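Local coordinates for protein PRD-containing transcription regulator (PDB 3NUF) that probably regulates transcription through its PRD, a helical regulatory domain that in related proteins responds to phosphorylation by the sugar phosphotransferase system, at residues A27-I36 with L51-L62; F79-A90 with K105-Q116. All coordinates share one frame; numbering follows the deposited sequence.

Interaction 1. Residues A27-I36 with L51-L62; sequences AATALVNYVI and LQVLTNHLIEML. With EDO (1,2-ethanediol), chain G; EDO (1,2-ethanediol), chain F.
Helix segments 27-36 and 51-62 pack with their axes 10.0 Å apart at an angle of 126°, running Ala28 past Ile59 and Val32 past Thr55. No hydrogen bond joins them, and branched aliphatic side chains fill the space between. Near the middle, Leu58 lays CD1 against Val35 CG2 (3.8 Å), the two meeting tip to tip, while Leu54 CD2 meets the other methyl, Val35 CG1. Leu31, with CG anti to the backbone N (chi1 178°), brings CD2 over Leu58 CB. At one end Ala27 and Ala28, small enough to admit a bulky neighbour, receive Leu62 CD2, which lies 3.7 Å from Ala28 N. At the other, the side chains of Ile36 and Leu51 cross at about a right angle, though Leu51 has more than one conformer and this contact is less certain. Thr55 turns OG1 back to Leu51 O (2.8 Å), which satisfies the buried hydroxyl within its own helix and leaves CG2 beside Val32 CG2. A serine here would keep that hydroxyl but lose the methyl, and would probably leave Val32 CG2 less tightly packed. Val35 also touches Val93 and Phe112, so this steeply crossed helix pair forms part of the hydrophobic core of the all-helical PRD fold.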
loop_
_atom_site.group_PDB
_atom_site.type_symbol
_atom_site.label_atom_id
_atom_site.label_comp_id
_atom_site.label_asym_id
_atom_site.label_seq_id
_atom_site.Cartn_x
_atom_site.Cartn_y
_atom_site.Cartn_z
ATOM N N ALA A 27 10.211 -5.203 -8.289
ATOM C CA ALA A 27 9.485 -5.458 -7.064
ATOM C C ALA A 27 8.487 -4.369 -6.765
ATOM O O ALA A 27 7.412 -4.653 -6.275
ATOM C CB ALA A 27 10.479 -5.638 -5.890
ATOM N N ALA A 28 8.813 -3.149 -7.137
ATOM C CA ALA A 28 7.870 -2.054 -6.912
ATOM C C ALA A 28 6.649 -2.184 -7.810
ATOM O O ALA A 28 5.493 -1.988 -7.363
ATOM C CB ALA A 28 8.525 -0.707 -7.060
ATOM N N THR A 29 6.865 -2.568 -9.069
ATOM C CA THR A 29 5.751 -2.802 -9.980
ATOM C C THR A 29 4.874 -3.932 -9.478
ATOM O O THR A 29 3.670 -3.805 -9.436
ATOM C CB THR A 29 6.195 -3.091 -11.404
ATOM O OG1 THR A 29 7.007 -1.991 -11.848
ATOM C CG2 THR A 29 4.984 -3.229 -12.364
ATOM N N ALA A 30 5.503 -5.052 -9.084
ATOM C CA ALA A 30 4.764 -6.191 -8.556
ATOM C C ALA A 30 3.912 -5.811 -7.347
ATOM O O ALA A 30 2.738 -6.190 -7.240
ATOM C CB ALA A 30 5.709 -7.325 -8.182
ATOM N N LEU A 31 4.512 -5.008 -6.477
ATOM C CA LEU A 31 3.803 -4.614 -5.233
ATOM C C LEU A 31 2.598 -3.691 -5.540
ATOM O O LEU A 31 1.512 -3.907 -5.002
ATOM C CB LEU A 31 4.787 -3.949 -4.258
ATOM C CG LEU A 31 4.193 -3.454 -2.945
ATOM C CD1 LEU A 31 3.508 -4.591 -2.191
ATOM C CD2 LEU A 31 5.293 -2.819 -2.075
ATOM N N VAL A 32 2.815 -2.644 -6.340
ATOM C CA VAL A 32 1.692 -1.796 -6.724
ATOM C C VAL A 32 0.586 -2.603 -7.393
ATOM O O VAL A 32 -0.610 -2.450 -7.070
ATOM C CB VAL A 32 2.190 -0.654 -7.642
ATOM C CG1 VAL A 32 1.004 0.154 -8.178
ATOM C CG2 VAL A 32 3.083 0.255 -6.886
ATOM N N ASN A 33 0.938 -3.464 -8.351
ATOM C CA ASN A 33 -0.040 -4.303 -8.975
ATOM C C ASN A 33 -0.822 -5.140 -7.954
ATOM O O ASN A 33 -2.044 -5.283 -8.019
ATOM C CB ASN A 33 0.612 -5.284 -9.948
ATOM C CG ASN A 33 1.169 -4.651 -11.206
ATOM O OD1 ASN A 33 0.903 -3.530 -11.517
ATOM N ND2 ASN A 33 1.964 -5.442 -11.931
ATOM N N TYR A 34 -0.077 -5.762 -7.008
ATOM C CA TYR A 34 -0.680 -6.594 -5.962
ATOM C C TYR A 34 -1.695 -5.804 -5.141
ATOM O O TYR A 34 -2.829 -6.262 -4.881
ATOM C CB TYR A 34 0.405 -7.203 -5.072
ATOM C CG TYR A 34 -0.072 -7.852 -3.813
ATOM C CD1 TYR A 34 -0.443 -9.177 -3.807
ATOM C CD2 TYR A 34 -0.137 -7.155 -2.616
ATOM C CE1 TYR A 34 -0.865 -9.781 -2.653
ATOM C CE2 TYR A 34 -0.599 -7.752 -1.469
ATOM C CZ TYR A 34 -0.941 -9.057 -1.518
ATOM O OH TYR A 34 -1.380 -9.691 -0.355
ATOM N N VAL A 35 -1.303 -4.610 -4.726
ATOM C CA VAL A 35 -2.194 -3.778 -3.899
ATOM C C VAL A 35 -3.468 -3.356 -4.669
ATOM O O VAL A 35 -4.582 -3.402 -4.127
ATOM C CB VAL A 35 -1.497 -2.611 -3.289
ATOM C CG1 VAL A 35 -2.476 -1.732 -2.508
ATOM C CG2 VAL A 35 -0.407 -3.099 -2.329
ATOM N N ILE A 36 -3.302 -2.981 -5.932
ATOM C CA ILE A 36 -4.451 -2.597 -6.768
ATOM C C ILE A 36 -5.415 -3.782 -6.864
ATOM O O ILE A 36 -6.633 -3.646 -6.690
ATOM C CB ILE A 36 -3.993 -2.141 -8.151
ATOM C CG1 ILE A 36 -3.317 -0.780 -8.060
ATOM C CG2 ILE A 36 -5.200 -2.083 -9.099
ATOM C CD1 ILE A 36 -2.617 -0.320 -9.358
ATOM N N LEU A 51 -3.590 6.800 -6.387
ATOM C CA LEU A 51 -2.664 5.770 -6.724
ATOM C C LEU A 51 -1.207 6.291 -6.690
ATOM O O LEU A 51 -0.308 5.551 -6.280
ATOM C CB LEU A 51 -3.069 5.111 -8.045
ATOM C CG LEU A 51 -2.137 4.005 -8.520
ATOM C CD1 LEU A 51 -2.145 2.868 -7.492
ATOM C CD2 LEU A 51 -2.471 3.449 -9.909
ATOM N N GLN A 52 -0.948 7.554 -7.068
ATOM C CA GLN A 52 0.359 8.186 -6.932
ATOM C C GLN A 52 0.832 8.246 -5.485
ATOM O O GLN A 52 1.971 7.878 -5.148
ATOM C CB GLN A 52 0.309 9.628 -7.479
ATOM C CG GLN A 52 0.351 9.758 -8.963
ATOM C CD GLN A 52 0.337 11.234 -9.389
ATOM O OE1 GLN A 52 1.151 12.010 -8.915
ATOM N NE2 GLN A 52 -0.566 11.587 -10.277
ATOM N N VAL A 53 -0.033 8.727 -4.613
ATOM C CA VAL A 53 0.264 8.845 -3.198
ATOM C C VAL A 53 0.489 7.473 -2.571
ATOM O O VAL A 53 1.425 7.258 -1.823
ATOM C CB VAL A 53 -0.864 9.641 -2.501
ATOM C CG1 VAL A 53 -0.679 9.689 -1.015
ATOM C CG2 VAL A 53 -0.917 11.077 -3.034
ATOM N N LEU A 54 -0.321 6.529 -2.948
ATOM C CA LEU A 54 -0.156 5.126 -2.506
ATOM C C LEU A 54 1.168 4.540 -2.925
ATOM O O LEU A 54 1.914 3.918 -2.152
ATOM C CB LEU A 54 -1.293 4.246 -3.017
ATOM C CG LEU A 54 -1.148 2.771 -2.747
ATOM C CD1 LEU A 54 -1.331 2.482 -1.244
ATOM C CD2 LEU A 54 -2.157 1.947 -3.603
ATOM N N THR A 55 1.519 4.744 -4.194
ATOM C CA THR A 55 2.756 4.214 -4.742
ATOM C C THR A 55 3.940 4.748 -3.998
ATOM O O THR A 55 4.872 4.015 -3.677
ATOM C CB THR A 55 2.865 4.508 -6.274
ATOM O OG1 THR A 55 1.822 3.812 -6.915
ATOM C CG2 THR A 55 4.194 4.042 -6.840
ATOM N N ASN A 56 3.967 6.053 -3.723
ATOM C CA ASN A 56 5.076 6.636 -2.999
ATOM C C ASN A 56 5.262 5.919 -1.659
ATOM O O ASN A 56 6.377 5.575 -1.256
ATOM C CB ASN A 56 4.859 8.167 -2.799
ATOM C CG ASN A 56 5.990 8.835 -2.054
ATOM O OD1 ASN A 56 7.031 9.098 -2.636
ATOM N ND2 ASN A 56 5.805 9.065 -0.730
ATOM N N HIS A 57 4.152 5.686 -0.981
ATOM C CA HIS A 57 4.232 5.050 0.336
ATOM C C HIS A 57 4.644 3.579 0.220
ATOM O O HIS A 57 5.454 3.089 1.024
ATOM C CB HIS A 57 2.926 5.160 1.101
ATOM C CG HIS A 57 3.061 4.717 2.520
ATOM N ND1 HIS A 57 3.911 5.381 3.392
ATOM C CD2 HIS A 57 2.584 3.637 3.188
ATOM C CE1 HIS A 57 3.922 4.720 4.549
ATOM N NE2 HIS A 57 3.119 3.668 4.457
ATOM N N LEU A 58 4.109 2.887 -0.775
ATOM C CA LEU A 58 4.488 1.482 -0.986
ATOM C C LEU A 58 5.977 1.340 -1.300
ATOM O O LEU A 58 6.664 0.449 -0.786
ATOM C CB LEU A 58 3.653 0.805 -2.047
ATOM C CG LEU A 58 2.184 0.553 -1.757
ATOM C CD1 LEU A 58 1.448 0.139 -3.066
ATOM C CD2 LEU A 58 1.980 -0.426 -0.601
ATOM N N ILE A 59 6.512 2.230 -2.119
ATOM C CA ILE A 59 7.948 2.231 -2.382
ATOM C C ILE A 59 8.774 2.465 -1.131
ATOM O O ILE A 59 9.791 1.773 -0.915
ATOM C CB ILE A 59 8.287 3.243 -3.486
ATOM C CG1 ILE A 59 7.729 2.713 -4.817
ATOM C CG2 ILE A 59 9.800 3.481 -3.607
ATOM C CD1 ILE A 59 7.752 3.759 -5.999
ATOM N N GLU A 60 8.331 3.389 -0.289
ATOM C CA GLU A 60 8.998 3.619 0.976
ATOM C C GLU A 60 8.990 2.374 1.884
ATOM O O GLU A 60 10.011 2.002 2.455
ATOM C CB GLU A 60 8.349 4.815 1.694
ATOM C CG GLU A 60 8.887 5.048 3.087
ATOM C CD GLU A 60 8.121 6.146 3.851
ATOM O OE1 GLU A 60 8.098 7.272 3.291
ATOM O OE2 GLU A 60 7.540 5.895 4.957
HETATM N N MSE A 61 7.837 1.728 1.978
HETATM C CA MSE A 61 7.710 0.477 2.773
HETATM C C MSE A 61 8.597 -0.642 2.221
HETATM O O MSE A 61 9.267 -1.334 2.967
HETATM C CB MSE A 61 6.268 -0.009 2.783
HETATM C CG MSE A 61 5.285 0.886 3.510
HETATM SE SE MSE A 61 3.452 0.304 3.360
HETATM C CE MSE A 61 3.716 -1.393 4.170
ATOM N N LEU A 62 8.582 -0.843 0.899
ATOM C CA LEU A 62 9.455 -1.810 0.274
ATOM C C LEU A 62 10.902 -1.502 0.572
ATOM O O LEU A 62 11.702 -2.364 0.926
ATOM C CB LEU A 62 9.136 -1.882 -1.228
ATOM C CG LEU A 62 9.938 -2.876 -2.069
ATOM C CD1 LEU A 62 9.671 -4.279 -1.572
ATOM C CD2 LEU A 62 9.575 -2.662 -3.574
HETATM C C1 EDO G . -1.212 -12.751 -0.587
HETATM O O1 EDO G . -2.255 -11.826 -0.267
HETATM C C2 EDO G . -0.549 -13.155 0.700
HETATM O O2 EDO G . 0.854 -12.872 0.621
HETATM C C1 EDO F . 12.885 -0.390 -4.067
HETATM O O1 EDO F . 14.170 -0.970 -3.782
HETATM C C2 EDO F . 12.188 0.184 -2.840
HETATM O O2 EDO F . 12.775 1.405 -2.377
#

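Interaction 2. Residues F79-A90 with K105-Q116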
loop_
_atom_site.group_PDB
_atom_site.type_symbol
_atom_site.label_atom_id
_atom_site.label_comp_id
_atom_site.label_asym_id
_atom_site.label_seq_id
_atom_site.Cartn_x
_atom_site.Cartn_y
_atom_site.Cartn_z
ATOM N N PHE A 79 -5.575 5.573 15.419
ATOM C CA PHE A 79 -6.222 4.849 14.295
ATOM C C PHE A 79 -7.419 4.047 14.781
ATOM O O PHE A 79 -7.918 3.202 14.081
ATOM C CB PHE A 79 -5.141 3.955 13.617
ATOM C CG PHE A 79 -4.013 4.722 13.040
ATOM C CD1 PHE A 79 -2.941 5.109 13.839
ATOM C CD2 PHE A 79 -3.962 5.038 11.686
ATOM C CE1 PHE A 79 -1.890 5.866 13.317
ATOM C CE2 PHE A 79 -2.907 5.783 11.165
ATOM C CZ PHE A 79 -1.892 6.216 11.981
ATOM N N ALA A 80 -7.898 4.347 15.994
ATOM C CA ALA A 80 -8.982 3.597 16.612
ATOM C C ALA A 80 -10.214 3.591 15.749
ATOM O O ALA A 80 -10.943 2.603 15.788
ATOM C CB ALA A 80 -9.343 4.274 17.969
ATOM N N GLU A 81 -10.501 4.648 15.038
ATOM C CA GLU A 81 -11.727 4.705 14.229
ATOM C C GLU A 81 -11.572 4.405 12.735
ATOM O O GLU A 81 -12.508 4.511 11.954
ATOM C CB GLU A 81 -12.450 6.009 14.545
ATOM C CG GLU A 81 -13.000 6.011 16.063
ATOM C CD GLU A 81 -13.970 4.843 16.402
ATOM O OE1 GLU A 81 -15.016 4.748 15.713
ATOM O OE2 GLU A 81 -13.692 4.041 17.348
ATOM N N VAL A 82 -10.408 3.905 12.347
ATOM C CA VAL A 82 -10.233 3.355 10.987
ATOM C C VAL A 82 -11.010 2.060 10.841
ATOM O O VAL A 82 -11.026 1.237 11.724
ATOM C CB VAL A 82 -8.739 3.112 10.681
ATOM C CG1 VAL A 82 -8.582 2.480 9.326
ATOM C CG2 VAL A 82 -7.974 4.402 10.787
ATOM N N SER A 83 -11.701 1.876 9.730
ATOM C CA SER A 83 -12.494 0.683 9.567
ATOM C C SER A 83 -11.647 -0.570 9.605
ATOM O O SER A 83 -10.498 -0.600 9.128
ATOM C CB SER A 83 -13.253 0.716 8.253
ATOM O OG SER A 83 -12.439 0.550 7.072
ATOM N N GLN A 84 -12.234 -1.636 10.114
ATOM C CA GLN A 84 -11.533 -2.889 10.202
ATOM C C GLN A 84 -11.083 -3.379 8.831
ATOM O O GLN A 84 -10.016 -3.985 8.691
ATOM C CB GLN A 84 -12.390 -3.945 10.903
ATOM C CG GLN A 84 -11.576 -5.121 11.350
ATOM C CD GLN A 84 -10.655 -4.721 12.431
ATOM O OE1 GLN A 84 -11.105 -4.187 13.451
ATOM N NE2 GLN A 84 -9.376 -4.923 12.243
ATOM N N LYS A 85 -11.899 -3.168 7.808
ATOM C CA LYS A 85 -11.610 -3.630 6.445
ATOM C C LYS A 85 -10.310 -2.978 5.977
ATOM O O LYS A 85 -9.413 -3.665 5.446
ATOM C CB LYS A 85 -12.758 -3.306 5.531
ATOM C CG LYS A 85 -12.539 -3.710 4.109
ATOM C CD LYS A 85 -13.865 -3.458 3.328
ATOM C CE LYS A 85 -13.696 -3.812 1.906
ATOM N NZ LYS A 85 -15.014 -3.710 1.216
ATOM N N SER A 86 -10.152 -1.686 6.194
ATOM C CA SER A 86 -8.915 -1.000 5.808
ATOM C C SER A 86 -7.715 -1.526 6.572
ATOM O O SER A 86 -6.641 -1.662 6.002
ATOM C CB SER A 86 -9.030 0.464 6.002
ATOM O OG SER A 86 -9.947 1.010 5.010
ATOM N N LEU A 87 -7.864 -1.695 7.872
ATOM C CA LEU A 87 -6.767 -2.189 8.724
ATOM C C LEU A 87 -6.379 -3.583 8.307
ATOM O O LEU A 87 -5.184 -3.929 8.250
ATOM C CB LEU A 87 -7.142 -2.097 10.199
ATOM C CG LEU A 87 -7.164 -0.725 10.794
ATOM C CD1 LEU A 87 -8.014 -0.749 12.129
ATOM C CD2 LEU A 87 -5.753 -0.245 11.030
ATOM N N ASP A 88 -7.357 -4.436 8.015
ATOM C CA ASP A 88 -7.070 -5.831 7.638
ATOM C C ASP A 88 -6.366 -5.885 6.268
ATOM O O ASP A 88 -5.440 -6.680 6.074
ATOM C CB ASP A 88 -8.351 -6.663 7.574
ATOM C CG ASP A 88 -8.973 -6.931 8.948
ATOM O OD1 ASP A 88 -8.357 -6.647 10.001
ATOM O OD2 ASP A 88 -10.134 -7.456 8.933
ATOM N N LEU A 89 -6.812 -5.084 5.304
ATOM C CA LEU A 89 -6.136 -5.050 4.010
ATOM C C LEU A 89 -4.704 -4.565 4.205
ATOM O O LEU A 89 -3.760 -5.125 3.610
ATOM C CB LEU A 89 -6.903 -4.181 3.008
ATOM C CG LEU A 89 -8.233 -4.710 2.539
ATOM C CD1 LEU A 89 -9.045 -3.621 1.854
ATOM C CD2 LEU A 89 -7.962 -5.872 1.571
ATOM N N ALA A 90 -4.507 -3.508 4.991
ATOM C CA ALA A 90 -3.161 -3.008 5.242
ATOM C C ALA A 90 -2.292 -4.064 5.902
ATOM O O ALA A 90 -1.119 -4.234 5.515
ATOM C CB ALA A 90 -3.215 -1.756 6.084
ATOM N N LYS A 105 1.001 -1.222 9.345
ATOM C CA LYS A 105 -0.364 -1.239 8.844
ATOM C C LYS A 105 -1.107 0.057 9.095
ATOM O O LYS A 105 -2.063 0.348 8.365
ATOM C CB LYS A 105 -1.138 -2.426 9.421
ATOM C CG LYS A 105 -1.488 -2.332 10.874
ATOM C CD LYS A 105 -2.185 -3.584 11.410
ATOM C CE LYS A 105 -2.425 -3.516 12.865
ATOM N NZ LYS A 105 -3.206 -4.722 13.413
ATOM N N TYR A 106 -0.786 0.787 10.150
ATOM C CA TYR A 106 -1.626 1.959 10.494
ATOM C C TYR A 106 -1.600 3.046 9.457
ATOM O O TYR A 106 -2.640 3.444 8.900
ATOM C CB TYR A 106 -1.276 2.441 11.904
ATOM C CG TYR A 106 -1.507 1.419 12.986
ATOM C CD1 TYR A 106 -2.780 0.925 13.199
ATOM C CD2 TYR A 106 -0.464 0.924 13.779
ATOM C CE1 TYR A 106 -2.985 -0.022 14.159
ATOM C CE2 TYR A 106 -0.669 -0.023 14.725
ATOM C CZ TYR A 106 -1.919 -0.518 14.915
ATOM O OH TYR A 106 -2.148 -1.496 15.856
ATOM N N VAL A 107 -0.427 3.523 9.115
ATOM C CA VAL A 107 -0.339 4.591 8.103
ATOM C C VAL A 107 -0.872 4.066 6.762
ATOM O O VAL A 107 -1.595 4.774 6.053
ATOM C CB VAL A 107 1.060 5.147 7.986
ATOM C CG1 VAL A 107 1.262 5.995 6.722
ATOM C CG2 VAL A 107 1.363 5.977 9.227
ATOM N N LEU A 108 -0.549 2.821 6.402
ATOM C CA LEU A 108 -1.058 2.264 5.136
ATOM C C LEU A 108 -2.577 2.187 5.122
ATOM O O LEU A 108 -3.206 2.477 4.093
ATOM C CB LEU A 108 -0.435 0.908 4.847
ATOM C CG LEU A 108 -0.964 0.206 3.581
ATOM C CD1 LEU A 108 -0.713 1.020 2.318
ATOM C CD2 LEU A 108 -0.350 -1.190 3.450
ATOM N N SER A 109 -3.212 1.898 6.251
ATOM C CA SER A 109 -4.671 1.810 6.290
ATOM C C SER A 109 -5.374 3.082 5.856
ATOM O O SER A 109 -6.480 3.000 5.298
ATOM C CB SER A 109 -5.130 1.344 7.679
ATOM O OG SER A 109 -5.105 2.380 8.627
ATOM N N ILE A 110 -4.758 4.215 6.085
ATOM C CA ILE A 110 -5.400 5.477 5.693
ATOM C C ILE A 110 -5.558 5.591 4.186
ATOM O O ILE A 110 -6.523 6.200 3.722
ATOM C CB ILE A 110 -4.594 6.661 6.266
ATOM C CG1 ILE A 110 -4.472 6.566 7.777
ATOM C CG2 ILE A 110 -5.187 8.037 5.865
ATOM C CD1 ILE A 110 -5.755 6.359 8.535
ATOM N N HIS A 111 -4.670 5.014 3.407
ATOM C CA HIS A 111 -4.797 5.026 1.966
ATOM C C HIS A 111 -6.044 4.269 1.564
ATOM O O HIS A 111 -6.781 4.699 0.711
ATOM C CB HIS A 111 -3.556 4.445 1.341
ATOM C CG HIS A 111 -2.337 5.260 1.554
ATOM N ND1 HIS A 111 -1.772 6.025 0.564
ATOM C CD2 HIS A 111 -1.515 5.365 2.628
ATOM C CE1 HIS A 111 -0.697 6.627 1.046
ATOM N NE2 HIS A 111 -0.513 6.254 2.298
ATOM N N PHE A 112 -6.279 3.096 2.133
ATOM C CA PHE A 112 -7.475 2.320 1.843
ATOM C C PHE A 112 -8.709 3.070 2.352
ATOM O O PHE A 112 -9.755 3.039 1.692
ATOM C CB PHE A 112 -7.419 0.936 2.508
ATOM C CG PHE A 112 -6.429 0.009 1.917
ATOM C CD1 PHE A 112 -6.666 -0.591 0.708
ATOM C CD2 PHE A 112 -5.278 -0.341 2.580
ATOM C CE1 PHE A 112 -5.742 -1.473 0.145
ATOM C CE2 PHE A 112 -4.345 -1.209 2.029
ATOM C CZ PHE A 112 -4.523 -1.736 0.814
ATOM N N GLU A 113 -8.648 3.703 3.517
ATOM C CA GLU A 113 -9.782 4.422 4.071
ATOM C C GLU A 113 -10.158 5.600 3.154
ATOM O O GLU A 113 -11.362 5.820 2.876
ATOM C CB GLU A 113 -9.421 4.865 5.490
ATOM C CG GLU A 113 -10.594 5.192 6.421
ATOM C CD GLU A 113 -11.325 3.979 6.960
ATOM O OE1 GLU A 113 -11.275 2.878 6.360
ATOM O OE2 GLU A 113 -12.063 4.123 7.979
ATOM N N ALA A 114 -9.167 6.353 2.698
ATOM C CA ALA A 114 -9.410 7.475 1.784
ATOM C C ALA A 114 -10.011 6.995 0.459
ATOM O O ALA A 114 -10.908 7.675 -0.105
ATOM C CB ALA A 114 -8.138 8.260 1.578
ATOM N N ALA A 115 -9.558 5.884 -0.074
ATOM C CA ALA A 115 -10.080 5.377 -1.337
ATOM C C ALA A 115 -11.547 4.953 -1.263
ATOM O O ALA A 115 -12.209 4.900 -2.287
ATOM C CB ALA A 115 -9.215 4.240 -1.883
ATOM N N GLN A 116 -12.040 4.634 -0.067
ATOM C CA GLN A 116 -13.445 4.277 0.188
ATOM C C GLN A 116 -14.266 5.509 0.534
ATOM O O GLN A 116 -15.461 5.385 0.777
ATOM C CB GLN A 116 -13.510 3.303 1.362
ATOM C CG GLN A 116 -13.081 1.954 0.975
ATOM C CD GLN A 116 -12.935 1.061 2.145
ATOM O OE1 GLN A 116 -13.852 0.295 2.459
ATOM N NE2 GLN A 116 -11.773 1.099 2.803
HETATM O O HOH W 1 -14.259 -0.237 5.083
HETATM O O HOH W 2 -15.710 -0.896 1.051
#
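Ala90 is the knob at the apolar centre, its CB seated among Lys105, Leu108, Ser109 and Phe112 and only 3.3 Å from Lys105 O; so small a residue suits helix axes that approach to 8.0 Å. Beside it Leu89 sets CB over the face of the Phe112 ring in a CH-pi contact, 3.9 Å from the centroid. Farther along, Leu87 CD2 reaches Tyr106 CD1 and the side chain of Ser109, whose hydroxyl is turned back to Tyr106 O. Phe79, from the turn before the helix, turns one ring face to Tyr106 CB, which stands 3.5 Å from the centroid, 2° off the ring normal, in a second CH-pi contact, and Ile110 CG1 meets the ring edge. The side chains of Val82 and Ile110 cross at about a right angle nearby, CG2 of the valine touching CD1 of the isoleucine.

The polar edge gathers round Glu113. Bent at chi2 (76°), it carries its carboxylate to the start of helix 84-97, where OE2 takes Ser83 N (2.9 Å) from above the carboxylate plane. OE1 accepts two hydroxyls, Ser83 OG on its syn lone pair and Ser86 OG nearly along the C-O axis, each at 2.7 Å. These three bonds probably stabilise the buried negative charge, as would the helix N terminus, whose N-cap is Ser83. Gln116 NE2 binds Phe112 O and, weakly, Ser86 OG, while waters link its OE1 to Ser83 OG and to Lys85 NZ, which also bonds Ala42 O. Around this pair, Phe112 packs on Ala39 of helix 25-41, and Leu108 on Leu54 of helix 48-67.

Overall arrangement
After helix 13-21, the chain enters helix 25-41 and turns back through helix 48-67; interaction 1 closes this first hairpin across 14 intervening residues. A long connection then leads to the turn at 79-82 and helix 84-97, which interaction 2 pairs with helix 104-115, again across 14 residues. The two loops therefore follow in series, neither nested nor crossed, and the helical segments of each pair are inclined at the same angle, 126°. Their centres lie 16 Å apart, yet the pairs touch directly: Leu54 CA is 3.6 Å from His111 ND1, and His57 packs on Val107 and His111. Helix 48-67 thus lies against helix 104-115, uniting both hairpins in one PRD helical bundle.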